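Local coordinates for PAN2-PAN3 deadenylation complex catalytic subunit pan2 (Neurospora crassa, PDB 4CZW), which probably shortens the poly(A) tails of mRNA as catalytic exonuclease of the PAN2-PAN3 deadenylation complex, here represented by its ubiquitin-protease-like domain, predicted to be inactive, and its nuclease domain, at residues L585-L588 with A589-L592; K535-V538 with L539-G543; D26-F30 with G31-N35. All blocks are in the same frame, centred on the assembly; numbering follows the deposited sequence.

Overall arrangement
Along the chain the order is interaction 3, interaction 2, interaction 1. Interaction 3 (26-35) belongs to the ubiquitin-protease-like domain, in the loop before strand 40-41, whereas the other two fall in the exonuclease domain: interaction 2 (535-543) in the last turns of helix 529-541, interaction 1 (585-592) on the short helix 585-592. Centres of interactions 1 and 2 are about 29 Å apart, those of 1 and 3 about 31 Å and those of 2 and 3 about 27 Å; none touches another. Interaction 2 sits where the two domains meet, its Trp537 against Tyr87 of the protease-like part, while interaction 1 lies farther out, beside the predicted catalytic metal site.

Interaction 1: residues L585-L588 with A589-L592; sequences LAFL and AWYL
The rings of Phe587 and Trp590 meet at a slant, their planes 54° apart and the centroid of the phenyl ring 5.7 Å from that of the six-membered indole ring. The touching is done by one corner of each: Phe587 CE1 lies 3.8 Å from Trp590 CZ3, with CE3 of the indole just behind. Both side chains start with CG anti to the backbone N (chi1 -173° for Phe587, 174° for Trp590), which swings the two rings across one another over a single turn. On its other flank the phenyl ring is approached obliquely by Tyr591, whose CB comes to 4.3 Å from Phe587 CE2, so the phenyl ring has Trp590 near CE1 and Tyr591 near CE2. Leu634 of helix 627-634 touches both Phe587 and Tyr591, while Trp590 is exposed on the surface of the chain, where it touches a crystal neighbour. Underneath runs the regular bonding of the short helix 585-592 in the exonuclease domain, a DEDD-type nuclease with an RNase H-like fold. Ala589 N donates to Leu585 O at 3.0 Å, and Trp590 N to Ala586 O at 2.9 Å. Tyr591 N follows with Phe587 O as its acceptor, and Leu592 N with Leu588 O; Trp590 N also makes a weak second bond to Phe587 O. On the side turned into the domain, Leu588 and Leu592 lie side by side and point the same way, Leu588 CD2 being 4.2 Å from Leu592 CD1. Leu588 and Leu585 both pack on Leu614 of helix 604-623 and on His549. That helix carries Asp607, by similarity a ligand of the catalytic metals, and the Leu585 side chain comes to about 4 Å from the side chain of Asp607.

Interaction 2: residues K535-V538 with L539-G543; sequences KLWV and LVNLG
Val538 packs along Leu542 where helix 529-541 of the exonuclease domain finishes in a Schellman motif, closed by Gly543 with its positive phi and by Gly543 N bonding back to Val540 O. The two side chains point the same way, Val538 CG1 being 3.8 Å from Leu542 CD1, and Leu542 N donates to Val538 O beneath them. Leu539 belongs to the preceding turn. Its N bonds to Lys535 O at 3.0 Å, and its CG is anti to the carbonyl carbon (chi1 -69°), which folds the side chain back over that same oxygen. Leu539 and Val538 both rest on Leu414, and Leu539 also reaches Phe546 of the neighbouring strand 545-548. Lys535 itself runs off extended to a salt bridge with Asp494.

Asn541 curls back in a different manner. Its backbone N and its ND2 both donate to Trp537 O, from opposite faces of the carbonyl plane, so one buried oxygen takes two bonds. The Trp537 ring, turned against the amide plane by 61°, meets Tyr87 of the protease-like domain, and its NE1 makes a weak bond to Asp90. While bonded 2.9 Å from Trp537 O, Asn541 ND2 hangs over the indole of Trp537, 3.2 Å above the ring plane and over its centre.

Interaction 3: residues D26-F30 with G31-N35; sequences DDFDF and GFFNN
Gly31 brings its N to 3.5 Å from Asp29 OD1, beneath a carboxylate that leans forward over the start of the next residues. Phe32 follows, and its N makes a weak bond to Asp29 O while its CB comes to 3.4 Å from Asp29 OD2. The carboxylate stands anti to its own backbone nitrogen (chi1 -169°), reaching forward along the chain to meet this CB. At Phe33 the backbone N donates to Phe30 O at 3.1 Å, from well above the carbonyl plane. These successive i to i+3 links wind 31-33 into a helical turn that lacks regular helical bonding; just before it, Asp29 is the centre of an inverse gamma turn, with Phe30 N weakly bonded to Phe28 O. All of this lies in the loop ahead of strand 40-41 in the ubiquitin-protease-like domain, predicted to be catalytically inactive and to serve as a scaffold. The Phe33 ring runs rim to rim with Phe28: Phe28 CZ is 3.6 Å from Phe33 CE1, and the planes are only 8° apart. At the edge of the Phe33 ring sit the carbonyl oxygens of Asp29 and Phe30, while Phe32 CD2 lies over one face. An alanine in place of Phe33 would remove this ring and is likely to leave the rim of Phe28 without its partner and Phe367, which meets both Phe33 and Phe30 edge-to-face, with one ring contact fewer. At Asn34 the side chain is tied to outside partners, OD1 bonded to Thr36 OG1 and ND2 to the carbonyl oxygens of Tyr38 and Pro98.

Interaction 1: residues L585-L588 with A589-L592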
ATOM      1  N   LEU A 585      16.919  26.508 -10.645  1.00 45.56           N
ATOM      2  CA  LEU A 585      18.222  25.873 -10.489  1.00 46.62           C
ATOM      3  C   LEU A 585      19.258  26.552 -11.379  1.00 51.44           C
ATOM      4  O   LEU A 585      20.418  26.708 -10.997  1.00 53.24           O
ATOM      5  CB  LEU A 585      18.139  24.381 -10.822  1.00 37.67           C
ATOM      6  CG  LEU A 585      19.453  23.596 -10.795  1.00 45.37           C
ATOM      7  CD1 LEU A 585      19.935  23.389  -9.366  1.00 39.85           C
ATOM      8  CD2 LEU A 585      19.313  22.265 -11.521  1.00 33.90           C
ATOM      9  N   ALA A 586      18.822  26.958 -12.568  1.00 48.39           N
ATOM     10  CA  ALA A 586      19.702  27.592 -13.540  1.00 57.95           C
ATOM     11  C   ALA A 586      20.166  28.965 -13.064  1.00 56.72           C
ATOM     12  O   ALA A 586      21.327  29.331 -13.240  1.00 53.70           O
ATOM     13  CB  ALA A 586      19.005  27.708 -14.886  1.00 51.22           C
ATOM     14  N   PHE A 587      19.253  29.721 -12.463  1.00 46.77           N
ATOM     15  CA  PHE A 587      19.575  31.058 -11.981  1.00 50.13           C
ATOM     16  C   PHE A 587      20.530  30.999 -10.794  1.00 52.51           C
ATOM     17  O   PHE A 587      21.472  31.787 -10.706  1.00 55.69           O
ATOM     18  CB  PHE A 587      18.302  31.816 -11.596  1.00 48.17           C
ATOM     19  CG  PHE A 587      18.539  33.261 -11.259  1.00 54.60           C
ATOM     20  CD1 PHE A 587      18.547  34.226 -12.252  1.00 54.13           C
ATOM     21  CD2 PHE A 587      18.755  33.655  -9.948  1.00 53.45           C
ATOM     22  CE1 PHE A 587      18.766  35.555 -11.946  1.00 52.52           C
ATOM     23  CE2 PHE A 587      18.975  34.982  -9.635  1.00 53.57           C
ATOM     24  CZ  PHE A 587      18.979  35.933 -10.634  1.00 64.68           C
ATOM     25  N   LEU A 588      20.278  30.066  -9.881  1.00 48.37           N
ATOM     26  CA  LEU A 588      21.139  29.884  -8.717  1.00 41.22           C
ATOM     27  C   LEU A 588      22.541  29.460  -9.139  1.00 43.60           C
ATOM     28  O   LEU A 588      23.531  29.887  -8.548  1.00 49.82           O
ATOM     29  CB  LEU A 588      20.539  28.854  -7.757  1.00 46.37           C
ATOM     30  CG  LEU A 588      19.289  29.275  -6.983  1.00 44.86           C
ATOM     31  CD1 LEU A 588      18.778  28.131  -6.123  1.00 43.01           C
ATOM     32  CD2 LEU A 588      19.578  30.500  -6.129  1.00 47.85           C
ATOM     33  N   ALA A 589      22.619  28.621 -10.167  1.00 46.64           N
ATOM     34  CA  ALA A 589      23.904  28.168 -10.684  1.00 47.39           C
ATOM     35  C   ALA A 589      24.629  29.300 -11.403  1.00 49.65           C
ATOM     36  O   ALA A 589      25.857  29.372 -11.390  1.00 53.60           O
ATOM     37  CB  ALA A 589      23.711  26.983 -11.618  1.00 39.16           C
ATOM     38  N   TRP A 590      23.862  30.186 -12.029  1.00 47.68           N
ATOM     39  CA  TRP A 590      24.431  31.295 -12.783  1.00 50.62           C
ATOM     40  C   TRP A 590      24.920  32.418 -11.873  1.00 51.35           C
ATOM     41  O   TRP A 590      25.916  33.077 -12.166  1.00 49.16           O
ATOM     42  CB  TRP A 590      23.404  31.841 -13.780  1.00 46.01           C
ATOM     43  CG  TRP A 590      23.854  33.076 -14.500  1.00 49.90           C
ATOM     44  CD1 TRP A 590      24.801  33.155 -15.480  1.00 54.60           C
ATOM     45  CD2 TRP A 590      23.365  34.410 -14.308  1.00 51.18           C
ATOM     46  NE1 TRP A 590      24.937  34.454 -15.904  1.00 57.28           N
ATOM     47  CE2 TRP A 590      24.066  35.245 -15.201  1.00 52.36           C
ATOM     48  CE3 TRP A 590      22.406  34.978 -13.465  1.00 45.69           C
ATOM     49  CZ2 TRP A 590      23.837  36.617 -15.275  1.00 50.26           C
ATOM     50  CZ3 TRP A 590      22.180  36.343 -13.540  1.00 49.38           C
ATOM     51  CH2 TRP A 590      22.893  37.146 -14.439  1.00 51.39           C
ATOM     52  N   TYR A 591      24.218  32.626 -10.764  1.00 49.44           N
ATOM     53  CA  TYR A 591      24.509  33.748  -9.880  1.00 44.92           C
ATOM     54  C   TYR A 591      25.498  33.386  -8.774  1.00 44.39           C
ATOM     55  O   TYR A 591      26.276  34.230  -8.332  1.00 51.82           O
ATOM     56  CB  TYR A 591      23.214  34.281  -9.264  1.00 46.93           C
ATOM     57  CG  TYR A 591      23.387  35.570  -8.493  1.00 49.57           C
ATOM     58  CD1 TYR A 591      23.485  36.787  -9.153  1.00 52.72           C
ATOM     59  CD2 TYR A 591      23.448  35.571  -7.105  1.00 44.46           C
ATOM     60  CE1 TYR A 591      23.644  37.969  -8.455  1.00 49.61           C
ATOM     61  CE2 TYR A 591      23.605  36.748  -6.398  1.00 50.65           C
ATOM     62  CZ  TYR A 591      23.702  37.943  -7.078  1.00 53.20           C
ATOM     63  OH  TYR A 591      23.859  39.119  -6.382  1.00 51.20           O
ATOM     64  N   LEU A 592      25.466  32.134  -8.332  1.00 47.16           N
ATOM     65  CA  LEU A 592      26.305  31.708  -7.216  1.00 47.24           C
ATOM     66  C   LEU A 592      27.524  30.907  -7.671  1.00 47.86           C
ATOM     67  O   LEU A 592      28.542  30.874  -6.982  1.00 53.73           O
ATOM     68  CB  LEU A 592      25.486  30.880  -6.223  1.00 42.70           C
ATOM     69  CG  LEU A 592      24.240  31.553  -5.640  1.00 45.61           C
ATOM     70  CD1 LEU A 592      23.521  30.613  -4.688  1.00 51.21           C
ATOM     71  CD2 LEU A 592      24.604  32.855  -4.941  1.00 47.34           C
TER

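Interaction 2: residues K535-V538 with L539-G543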
ATOM      1  N   LYS A 535      16.194   0.583  -4.754  1.00 45.26           N
ATOM      2  CA  LYS A 535      17.409   1.264  -4.323  1.00 53.35           C
ATOM      3  C   LYS A 535      17.076   2.512  -3.517  1.00 48.53           C
ATOM      4  O   LYS A 535      17.599   2.716  -2.421  1.00 45.03           O
ATOM      5  CB  LYS A 535      18.275   1.636  -5.528  1.00 42.96           C
ATOM      6  CG  LYS A 535      18.694   0.455  -6.384  1.00 45.39           C
ATOM      7  CD  LYS A 535      19.513   0.910  -7.578  1.00 38.20           C
ATOM      8  CE  LYS A 535      19.903  -0.263  -8.461  1.00 41.69           C
ATOM      9  NZ  LYS A 535      20.677   0.177  -9.653  1.00 38.16           N
ATOM     10  N   LEU A 536      16.197   3.344  -4.067  1.00 41.67           N
ATOM     11  CA  LEU A 536      15.799   4.585  -3.416  1.00 44.11           C
ATOM     12  C   LEU A 536      15.069   4.315  -2.105  1.00 45.15           C
ATOM     13  O   LEU A 536      15.261   5.028  -1.121  1.00 44.09           O
ATOM     14  CB  LEU A 536      14.916   5.416  -4.349  1.00 43.99           C
ATOM     15  CG  LEU A 536      15.520   5.753  -5.713  1.00 39.37           C
ATOM     16  CD1 LEU A 536      14.579   6.636  -6.517  1.00 29.26           C
ATOM     17  CD2 LEU A 536      16.877   6.419  -5.546  1.00 39.94           C
ATOM     18  N   TRP A 537      14.236   3.277  -2.097  1.00 44.47           N
ATOM     19  CA  TRP A 537      13.473   2.914  -0.908  1.00 36.23           C
ATOM     20  C   TRP A 537      14.393   2.465   0.222  1.00 38.62           C
ATOM     21  O   TRP A 537      14.163   2.789   1.387  1.00 36.73           O
ATOM     22  CB  TRP A 537      12.462   1.812  -1.232  1.00 39.26           C
ATOM     23  CG  TRP A 537      11.591   1.445  -0.069  1.00 40.34           C
ATOM     24  CD1 TRP A 537      10.508   2.134   0.394  1.00 42.94           C
ATOM     25  CD2 TRP A 537      11.728   0.298   0.781  1.00 36.24           C
ATOM     26  NE1 TRP A 537       9.963   1.492   1.479  1.00 42.63           N
ATOM     27  CE2 TRP A 537      10.693   0.361   1.737  1.00 39.54           C
ATOM     28  CE3 TRP A 537      12.624  -0.775   0.828  1.00 40.20           C
ATOM     29  CZ2 TRP A 537      10.530  -0.607   2.725  1.00 40.95           C
ATOM     30  CZ3 TRP A 537      12.461  -1.734   1.810  1.00 41.98           C
ATOM     31  CH2 TRP A 537      11.421  -1.644   2.746  1.00 45.48           C
ATOM     32  N   VAL A 538      15.432   1.714  -0.129  1.00 45.23           N
ATOM     33  CA  VAL A 538      16.421   1.266   0.845  1.00 43.04           C
ATOM     34  C   VAL A 538      17.178   2.460   1.423  1.00 40.44           C
ATOM     35  O   VAL A 538      17.372   2.555   2.636  1.00 45.25           O
ATOM     36  CB  VAL A 538      17.422   0.268   0.220  1.00 44.50           C
ATOM     37  CG1 VAL A 538      18.640   0.092   1.113  1.00 44.49           C
ATOM     38  CG2 VAL A 538      16.747  -1.071  -0.031  1.00 39.53           C
ATOM     39  N   LEU A 539      17.583   3.375   0.548  1.00 44.31           N
ATOM     40  CA  LEU A 539      18.333   4.560   0.954  1.00 44.82           C
ATOM     41  C   LEU A 539      17.542   5.435   1.924  1.00 47.38           C
ATOM     42  O   LEU A 539      18.117   6.057   2.817  1.00 45.08           O
ATOM     43  CB  LEU A 539      18.742   5.376  -0.275  1.00 43.04           C
ATOM     44  CG  LEU A 539      19.797   4.737  -1.180  1.00 40.60           C
ATOM     45  CD1 LEU A 539      19.980   5.547  -2.453  1.00 39.83           C
ATOM     46  CD2 LEU A 539      21.118   4.588  -0.439  1.00 37.42           C
ATOM     47  N   VAL A 540      16.225   5.479   1.747  1.00 41.12           N
ATOM     48  CA  VAL A 540      15.362   6.231   2.651  1.00 41.70           C
ATOM     49  C   VAL A 540      15.346   5.594   4.038  1.00 44.54           C
ATOM     50  O   VAL A 540      15.505   6.281   5.048  1.00 47.47           O
ATOM     51  CB  VAL A 540      13.918   6.322   2.116  1.00 41.83           C
ATOM     52  CG1 VAL A 540      12.994   6.923   3.165  1.00 35.99           C
ATOM     53  CG2 VAL A 540      13.879   7.141   0.837  1.00 45.37           C
ATOM     54  N   ASN A 541      15.167   4.277   4.079  1.00 46.76           N
ATOM     55  CA  ASN A 541      15.097   3.554   5.345  1.00 55.69           C
ATOM     56  C   ASN A 541      16.457   3.385   6.016  1.00 50.37           C
ATOM     57  O   ASN A 541      16.532   3.027   7.192  1.00 53.71           O
ATOM     58  CB  ASN A 541      14.449   2.184   5.137  1.00 45.30           C
ATOM     59  CG  ASN A 541      12.950   2.277   4.932  1.00 48.29           C
ATOM     60  OD1 ASN A 541      12.191   2.456   5.885  1.00 54.78           O
ATOM     61  ND2 ASN A 541      12.514   2.155   3.684  1.00 44.65           N
ATOM     62  N   LEU A 542      17.529   3.636   5.274  1.00 49.35           N
ATOM     63  CA  LEU A 542      18.865   3.629   5.857  1.00 46.78           C
ATOM     64  C   LEU A 542      19.111   4.928   6.617  1.00 44.21           C
ATOM     65  O   LEU A 542      20.025   5.017   7.436  1.00 45.37           O
ATOM     66  CB  LEU A 542      19.933   3.427   4.780  1.00 50.39           C
ATOM     67  CG  LEU A 542      20.104   2.000   4.252  1.00 44.97           C
ATOM     68  CD1 LEU A 542      21.170   1.947   3.168  1.00 47.83           C
ATOM     69  CD2 LEU A 542      20.446   1.048   5.386  1.00 39.06           C
ATOM     70  N   GLY A 543      18.283   5.931   6.339  1.00 51.60           N
ATOM     71  CA  GLY A 543      18.355   7.202   7.035  1.00 47.14           C
ATOM     72  C   GLY A 543      19.111   8.271   6.273  1.00 49.05           C
ATOM     73  O   GLY A 543      19.462   9.309   6.833  1.00 45.62           O
TER

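Interaction 3: residues D26-F30 with G31-N35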
ATOM      1  N   ASP A  26       0.500  19.625  -7.468  1.00110.09           N
ATOM      2  CA  ASP A  26       1.232  20.122  -6.307  1.00113.44           C
ATOM      3  C   ASP A  26       0.598  21.357  -5.680  1.00110.42           C
ATOM      4  O   ASP A  26       0.705  21.568  -4.475  1.00118.24           O
ATOM      5  CB  ASP A  26       2.681  20.428  -6.690  1.00116.02           C
ATOM      6  CG  ASP A  26       3.543  19.183  -6.756  1.00123.00           C
ATOM      7  OD1 ASP A  26       3.372  18.288  -5.898  1.00 96.99           O
ATOM      8  OD2 ASP A  26       4.390  19.095  -7.670  1.00101.80           O
ATOM      9  N   ASP A  27      -0.065  22.169  -6.496  1.00107.91           N
ATOM     10  CA  ASP A  27      -0.658  23.405  -6.005  1.00108.68           C
ATOM     11  C   ASP A  27      -2.015  23.155  -5.350  1.00 96.26           C
ATOM     12  O   ASP A  27      -2.487  23.971  -4.558  1.00 99.93           O
ATOM     13  CB  ASP A  27      -0.800  24.418  -7.142  1.00107.93           C
ATOM     14  CG  ASP A  27      -0.888  25.845  -6.641  1.00113.17           C
ATOM     15  OD1 ASP A  27      -0.148  26.194  -5.694  1.00114.04           O
ATOM     16  OD2 ASP A  27      -1.696  26.619  -7.196  1.00117.24           O
ATOM     17  N   PHE A  28      -2.637  22.026  -5.680  1.00 90.19           N
ATOM     18  CA  PHE A  28      -3.936  21.662  -5.111  1.00 67.94           C
ATOM     19  C   PHE A  28      -3.839  21.510  -3.596  1.00 62.58           C
ATOM     20  O   PHE A  28      -2.923  20.858  -3.086  1.00 65.65           O
ATOM     21  CB  PHE A  28      -4.457  20.366  -5.742  1.00 68.86           C
ATOM     22  CG  PHE A  28      -5.827  19.960  -5.269  1.00 63.61           C
ATOM     23  CD1 PHE A  28      -6.964  20.485  -5.864  1.00 62.78           C
ATOM     24  CD2 PHE A  28      -5.978  19.039  -4.244  1.00 62.25           C
ATOM     25  CE1 PHE A  28      -8.222  20.108  -5.437  1.00 68.79           C
ATOM     26  CE2 PHE A  28      -7.237  18.659  -3.815  1.00 56.75           C
ATOM     27  CZ  PHE A  28      -8.358  19.195  -4.413  1.00 60.40           C
ATOM     28  N   ASP A  29      -4.788  22.111  -2.884  1.00 59.49           N
ATOM     29  CA  ASP A  29      -4.741  22.147  -1.429  1.00 59.74           C
ATOM     30  C   ASP A  29      -5.293  20.871  -0.798  1.00 59.56           C
ATOM     31  O   ASP A  29      -6.458  20.819  -0.400  1.00 57.94           O
ATOM     32  CB  ASP A  29      -5.511  23.362  -0.917  1.00 46.78           C
ATOM     33  CG  ASP A  29      -5.278  23.622   0.556  1.00 56.76           C
ATOM     34  OD1 ASP A  29      -4.274  23.113   1.102  1.00 56.66           O
ATOM     35  OD2 ASP A  29      -6.096  24.342   1.166  1.00 59.12           O
ATOM     36  N   PHE A  30      -4.449  19.847  -0.711  1.00 56.38           N
ATOM     37  CA  PHE A  30      -4.830  18.587  -0.083  1.00 48.87           C
ATOM     38  C   PHE A  30      -5.019  18.750   1.424  1.00 52.53           C
ATOM     39  O   PHE A  30      -5.787  18.011   2.044  1.00 53.60           O
ATOM     40  CB  PHE A  30      -3.782  17.506  -0.359  1.00 47.85           C
ATOM     41  CG  PHE A  30      -3.804  16.975  -1.766  1.00 53.43           C
ATOM     42  CD1 PHE A  30      -4.812  16.118  -2.180  1.00 49.52           C
ATOM     43  CD2 PHE A  30      -2.803  17.308  -2.666  1.00 52.78           C
ATOM     44  CE1 PHE A  30      -4.832  15.619  -3.470  1.00 48.35           C
ATOM     45  CE2 PHE A  30      -2.819  16.811  -3.956  1.00 50.99           C
ATOM     46  CZ  PHE A  30      -3.833  15.966  -4.358  1.00 52.39           C
ATOM     47  N   GLY A  31      -4.311  19.715   2.008  1.00 52.52           N
ATOM     48  CA  GLY A  31      -4.372  19.954   3.439  1.00 49.18           C
ATOM     49  C   GLY A  31      -5.736  20.417   3.914  1.00 51.19           C
ATOM     50  O   GLY A  31      -6.035  20.375   5.107  1.00 50.52           O
ATOM     51  N   PHE A  32      -6.564  20.862   2.975  1.00 46.41           N
ATOM     52  CA  PHE A  32      -7.919  21.299   3.285  1.00 51.05           C
ATOM     53  C   PHE A  32      -8.821  20.120   3.634  1.00 54.93           C
ATOM     54  O   PHE A  32      -9.775  20.259   4.399  1.00 51.86           O
ATOM     55  CB  PHE A  32      -8.503  22.081   2.104  1.00 49.52           C
ATOM     56  CG  PHE A  32      -9.953  22.444   2.269  1.00 54.53           C
ATOM     57  CD1 PHE A  32     -10.326  23.519   3.057  1.00 61.87           C
ATOM     58  CD2 PHE A  32     -10.940  21.715   1.626  1.00 53.97           C
ATOM     59  CE1 PHE A  32     -11.657  23.855   3.207  1.00 60.25           C
ATOM     60  CE2 PHE A  32     -12.273  22.046   1.773  1.00 59.75           C
ATOM     61  CZ  PHE A  32     -12.632  23.118   2.565  1.00 60.90           C
ATOM     62  N   PHE A  33      -8.508  18.954   3.079  1.00 54.69           N
ATOM     63  CA  PHE A  33      -9.361  17.781   3.232  1.00 49.43           C
ATOM     64  C   PHE A  33      -8.888  16.847   4.343  1.00 49.49           C
ATOM     65  O   PHE A  33      -9.576  15.885   4.688  1.00 49.51           O
ATOM     66  CB  PHE A  33      -9.443  17.014   1.909  1.00 46.30           C
ATOM     67  CG  PHE A  33     -10.018  17.815   0.773  1.00 51.46           C
ATOM     68  CD1 PHE A  33      -9.197  18.585  -0.035  1.00 50.02           C
ATOM     69  CD2 PHE A  33     -11.379  17.796   0.512  1.00 53.94           C
ATOM     70  CE1 PHE A  33      -9.721  19.321  -1.079  1.00 49.42           C
ATOM     71  CE2 PHE A  33     -11.909  18.530  -0.533  1.00 55.62           C
ATOM     72  CZ  PHE A  33     -11.078  19.293  -1.328  1.00 52.42           C
ATOM     73  N   ASN A  34      -7.721  17.132   4.910  1.00 48.77           N
ATOM     74  CA  ASN A  34      -7.161  16.284   5.959  1.00 44.27           C
ATOM     75  C   ASN A  34      -6.352  17.078   6.985  1.00 44.06           C
ATOM     76  O   ASN A  34      -5.313  17.653   6.661  1.00 44.85           O
ATOM     77  CB  ASN A  34      -6.292  15.186   5.337  1.00 38.28           C
ATOM     78  CG  ASN A  34      -5.752  14.207   6.365  1.00 38.55           C
ATOM     79  OD1 ASN A  34      -6.235  14.142   7.496  1.00 38.45           O
ATOM     80  ND2 ASN A  34      -4.746  13.434   5.971  1.00 42.96           N
ATOM     81  N   ASN A  35      -6.840  17.099   8.223  1.00 46.97           N
ATOM     82  CA  ASN A  35      -6.151  17.769   9.322  1.00 48.82           C
ATOM     83  C   ASN A  35      -5.625  16.767  10.347  1.00 46.93           C
ATOM     84  O   ASN A  35      -5.284  17.135  11.474  1.00 55.95           O
ATOM     85  CB  ASN A  35      -7.084  18.772  10.006  1.00 44.09           C
ATOM     86  CG  ASN A  35      -7.644  19.802   9.042  1.00 53.76           C
ATOM     87  OD1 ASN A  35      -6.957  20.254   8.126  1.00 67.97           O
ATOM     88  ND2 ASN A  35      -8.902  20.179   9.247  1.00 72.66           N
TER